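PDB 1YB2: hypothetical protein Ta0852 from Thermoplasma acidophilum, which is of unknown function but probably acts as an S-adenosyl-L-methionine-dependent methyltransferase, perhaps modifying adenine in tRNA. Local coordinates for residues E236-R241 with T257-I262. Residues are numbered along the deposited sequence; the frame is centred on the assembly and turned at random.
Sequences ELMKRR and THTAFI
L237 and K239 pair with A260 and H258 in an antiparallel ladder that joins the last two strands of the methyltransferase sheet, 229-242 at its edge within the chain and 258-267 next inward; strand 258-267 runs antiparallel between 205-211 and 229-242, the insertion characteristic of class I (Rossmann-like) methyltransferases. Two hydrogen-bonded pairs carry the ladder. L237 N gives its hydrogen to A260 O at 2.9 Å, almost straight at 176°, and A260 N returns the bond to L237 O; K239 and H258 exchange the same two bonds, with K239 N 2.8 Å from H258 O. At the non-hydrogen-bonded pairs, M238 with T259 between them and E236 with F261 beyond L237 and A260, the backbone meets through CA-H...O contacts, such as T259 CA to L237 O at 3.3 Å.

E236, M238, T259 and F261 share one face. E236 runs alongside the F261 ring, its chain extended as far as the carboxylate (chi1 175°): CG lies 4.3 Å from the ring centroid in an off-centre CH-pi contact, and the carboxylate plane is turned 26° from that of the ring. M238, a selenomethionine, lies beside T259, its CG 3.3 Å from T259 OG1. On the opposite face, L237 CD1 touches I262 CD1 at 3.9 Å, while K239 and H258 extend side by side.

F261 also packs on F214 and S217 of helix 214-223. On its other edge, strand 229-242 pairs antiparallel with a strand of the second subunit, and E236 OE1 forms a salt bridge with R240 NE of that subunit, a bond repeated reciprocally. The F261 ring thus packs against the aliphatic part of E236 while its carboxylate meets the interface charge, and the four backbone bonds tie strand 229-242 to the methyltransferase sheet, which the ladder with the second subunit extends across the interface.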
ATOM      1  N   GLU A 236      -0.288   7.123  14.070  1.00 29.85           N
ATOM      2  CA  GLU A 236      -0.913   5.988  14.730  1.00 30.91           C
ATOM      3  C   GLU A 236      -2.014   5.446  13.801  1.00 31.15           C
ATOM      4  O   GLU A 236      -2.938   6.176  13.411  1.00 29.32           O
ATOM      5  CB  GLU A 236      -1.455   6.407  16.097  1.00 30.99           C
ATOM      6  CG  GLU A 236      -2.244   5.308  16.826  1.00 32.53           C
ATOM      7  CD  GLU A 236      -2.791   5.785  18.160  1.00 33.65           C
ATOM      8  OE1 GLU A 236      -3.014   6.999  18.329  1.00 38.06           O
ATOM      9  OE2 GLU A 236      -2.991   4.938  19.044  1.00 39.67           O
ATOM     10  N   LEU A 237      -1.888   4.176  13.421  1.00 31.79           N
ATOM     11  CA  LEU A 237      -2.851   3.510  12.554  1.00 33.97           C
ATOM     12  C   LEU A 237      -3.542   2.457  13.379  1.00 35.44           C
ATOM     13  O   LEU A 237      -2.866   1.615  13.986  1.00 35.30           O
ATOM     14  CB  LEU A 237      -2.156   2.816  11.371  1.00 34.84           C
ATOM     15  CG  LEU A 237      -2.351   3.342   9.944  1.00 36.94           C
ATOM     16  CD1 LEU A 237      -1.942   2.299   8.909  1.00 37.78           C
ATOM     17  CD2 LEU A 237      -3.783   3.778   9.669  1.00 39.01           C
HETATM   18  N   MSE A 238      -4.871   2.492  13.403  1.00 36.16           N
HETATM   19  CA  MSE A 238      -5.661   1.496  14.112  1.00 39.89           C
HETATM   20  C   MSE A 238      -6.615   0.785  13.154  1.00 36.39           C
HETATM   21  O   MSE A 238      -7.352   1.422  12.400  1.00 35.70           O
HETATM   22  CB  MSE A 238      -6.439   2.137  15.251  1.00 38.47           C
HETATM   23  CG  MSE A 238      -5.564   2.709  16.339  1.00 44.01           C
HETATM   24 SE   MSE A 238      -6.438   4.168  17.320  1.00 56.03          SE
HETATM   25  CE  MSE A 238      -5.940   5.725  15.997  1.00 48.72           C
ATOM     26  N   LYS A 239      -6.602  -0.540  13.201  1.00 34.10           N
ATOM     27  CA  LYS A 239      -7.407  -1.340  12.309  1.00 32.76           C
ATOM     28  C   LYS A 239      -8.302  -2.287  13.114  1.00 32.00           C
ATOM     29  O   LYS A 239      -7.843  -2.943  14.047  1.00 30.96           O
ATOM     30  CB  LYS A 239      -6.485  -2.145  11.393  1.00 33.23           C
ATOM     31  CG  LYS A 239      -7.209  -3.155  10.518  1.00 35.51           C
ATOM     32  CD  LYS A 239      -6.579  -4.545  10.666  1.00 40.26           C
ATOM     33  CE  LYS A 239      -7.448  -5.587   9.982  1.00 42.36           C
ATOM     34  NZ  LYS A 239      -7.577  -6.804  10.800  1.00 42.33           N
ATOM     35  N   ARG A 240      -9.577  -2.346  12.772  1.00 30.77           N
ATOM     36  CA  ARG A 240     -10.403  -3.416  13.287  1.00 31.14           C
ATOM     37  C   ARG A 240     -11.347  -3.950  12.242  1.00 30.57           C
ATOM     38  O   ARG A 240     -11.921  -3.202  11.442  1.00 29.93           O
ATOM     39  CB  ARG A 240     -11.142  -3.037  14.565  1.00 32.12           C
ATOM     40  CG  ARG A 240     -12.297  -2.100  14.430  1.00 34.99           C
ATOM     41  CD  ARG A 240     -13.160  -2.169  15.692  1.00 40.00           C
ATOM     42  NE  ARG A 240     -14.267  -1.226  15.590  1.00 44.65           N
ATOM     43  CZ  ARG A 240     -15.553  -1.550  15.694  1.00 47.48           C
ATOM     44  NH1 ARG A 240     -15.926  -2.803  15.958  1.00 48.64           N
ATOM     45  NH2 ARG A 240     -16.473  -0.602  15.559  1.00 49.08           N
ATOM     46  N   ARG A 241     -11.477  -5.266  12.250  1.00 29.77           N
ATOM     47  CA  ARG A 241     -12.386  -5.935  11.352  1.00 29.27           C
ATOM     48  C   ARG A 241     -13.817  -5.783  11.836  1.00 28.82           C
ATOM     49  O   ARG A 241     -14.113  -5.881  13.042  1.00 27.67           O
ATOM     50  CB  ARG A 241     -12.005  -7.393  11.226  1.00 29.30           C
ATOM     51  CG  ARG A 241     -12.899  -8.120  10.259  1.00 31.83           C
ATOM     52  CD  ARG A 241     -12.406  -9.523  10.040  1.00 34.85           C
ATOM     53  NE  ARG A 241     -13.194 -10.172   9.007  1.00 35.53           N
ATOM     54  CZ  ARG A 241     -12.979 -11.409   8.589  1.00 37.58           C
ATOM     55  NH1 ARG A 241     -12.005 -12.144   9.131  1.00 39.59           N
ATOM     56  NH2 ARG A 241     -13.745 -11.909   7.638  1.00 38.36           N
ATOM     57  N   THR A 257      -8.971  -4.329  18.240  1.00 35.29           N
ATOM     58  CA  THR A 257      -8.374  -3.327  17.401  1.00 35.40           C
ATOM     59  C   THR A 257      -6.856  -3.463  17.457  1.00 35.32           C
ATOM     60  O   THR A 257      -6.278  -3.674  18.522  1.00 35.69           O
ATOM     61  CB  THR A 257      -8.983  -1.881  17.515  1.00 35.73           C
ATOM     62  OG1 THR A 257      -7.942  -0.884  17.450  1.00 36.14           O
ATOM     63  CG2 THR A 257      -9.832  -1.703  18.714  1.00 35.91           C
ATOM     64  N   HIS A 258      -6.241  -3.453  16.285  1.00 34.45           N
ATOM     65  CA  HIS A 258      -4.809  -3.620  16.164  1.00 34.77           C
ATOM     66  C   HIS A 258      -4.177  -2.269  15.821  1.00 34.57           C
ATOM     67  O   HIS A 258      -4.691  -1.545  14.968  1.00 34.46           O
ATOM     68  CB  HIS A 258      -4.518  -4.703  15.129  1.00 34.52           C
ATOM     69  CG  HIS A 258      -5.233  -5.987  15.429  1.00 37.52           C
ATOM     70  ND1 HIS A 258      -6.388  -6.367  14.780  1.00 39.00           N
ATOM     71  CD2 HIS A 258      -5.014  -6.922  16.387  1.00 38.42           C
ATOM     72  CE1 HIS A 258      -6.824  -7.508  15.292  1.00 40.55           C
ATOM     73  NE2 HIS A 258      -6.009  -7.864  16.271  1.00 41.16           N
ATOM     74  N   THR A 259      -3.087  -1.935  16.513  1.00 33.83           N
ATOM     75  CA  THR A 259      -2.477  -0.600  16.438  1.00 33.89           C
ATOM     76  C   THR A 259      -1.001  -0.637  16.052  1.00 33.43           C
ATOM     77  O   THR A 259      -0.215  -1.358  16.671  1.00 34.16           O
ATOM     78  CB  THR A 259      -2.614   0.136  17.775  1.00 33.56           C
ATOM     79  OG1 THR A 259      -3.996   0.383  18.041  1.00 35.29           O
ATOM     80  CG2 THR A 259      -1.876   1.470  17.743  1.00 35.16           C
ATOM     81  N   ALA A 260      -0.639   0.139  15.036  1.00 32.40           N
ATOM     82  CA  ALA A 260       0.762   0.329  14.635  1.00 31.80           C
ATOM     83  C   ALA A 260       1.150   1.804  14.716  1.00 30.90           C
ATOM     84  O   ALA A 260       0.321   2.694  14.461  1.00 30.42           O
ATOM     85  CB  ALA A 260       0.992  -0.178  13.233  1.00 31.53           C
ATOM     86  N   PHE A 261       2.407   2.055  15.066  1.00 28.97           N
ATOM     87  CA  PHE A 261       2.957   3.405  15.053  1.00 27.16           C
ATOM     88  C   PHE A 261       4.020   3.430  13.964  1.00 26.77           C
ATOM     89  O   PHE A 261       5.005   2.693  14.034  1.00 26.20           O
ATOM     90  CB  PHE A 261       3.531   3.756  16.422  1.00 26.83           C
ATOM     91  CG  PHE A 261       2.477   3.895  17.501  1.00 27.77           C
ATOM     92  CD1 PHE A 261       2.028   5.153  17.893  1.00 27.01           C
ATOM     93  CD2 PHE A 261       1.900   2.770  18.082  1.00 28.55           C
ATOM     94  CE1 PHE A 261       1.043   5.292  18.864  1.00 26.37           C
ATOM     95  CE2 PHE A 261       0.911   2.900  19.064  1.00 30.04           C
ATOM     96  CZ  PHE A 261       0.485   4.170  19.449  1.00 27.93           C
ATOM     97  N   ILE A 262       3.791   4.235  12.934  1.00 25.74           N
ATOM     98  CA  ILE A 262       4.630   4.191  11.743  1.00 25.27           C
ATOM     99  C   ILE A 262       5.317   5.536  11.551  1.00 24.49           C
ATOM    100  O   ILE A 262       4.650   6.563  11.403  1.00 23.78           O
ATOM    101  CB  ILE A 262       3.817   3.827  10.493  1.00 25.29           C
ATOM    102  CG1 ILE A 262       3.031   2.514  10.731  1.00 26.50           C
ATOM    103  CG2 ILE A 262       4.743   3.729   9.264  1.00 23.15           C
ATOM    104  CD1 ILE A 262       1.884   2.295   9.713  1.00 27.89           C
TER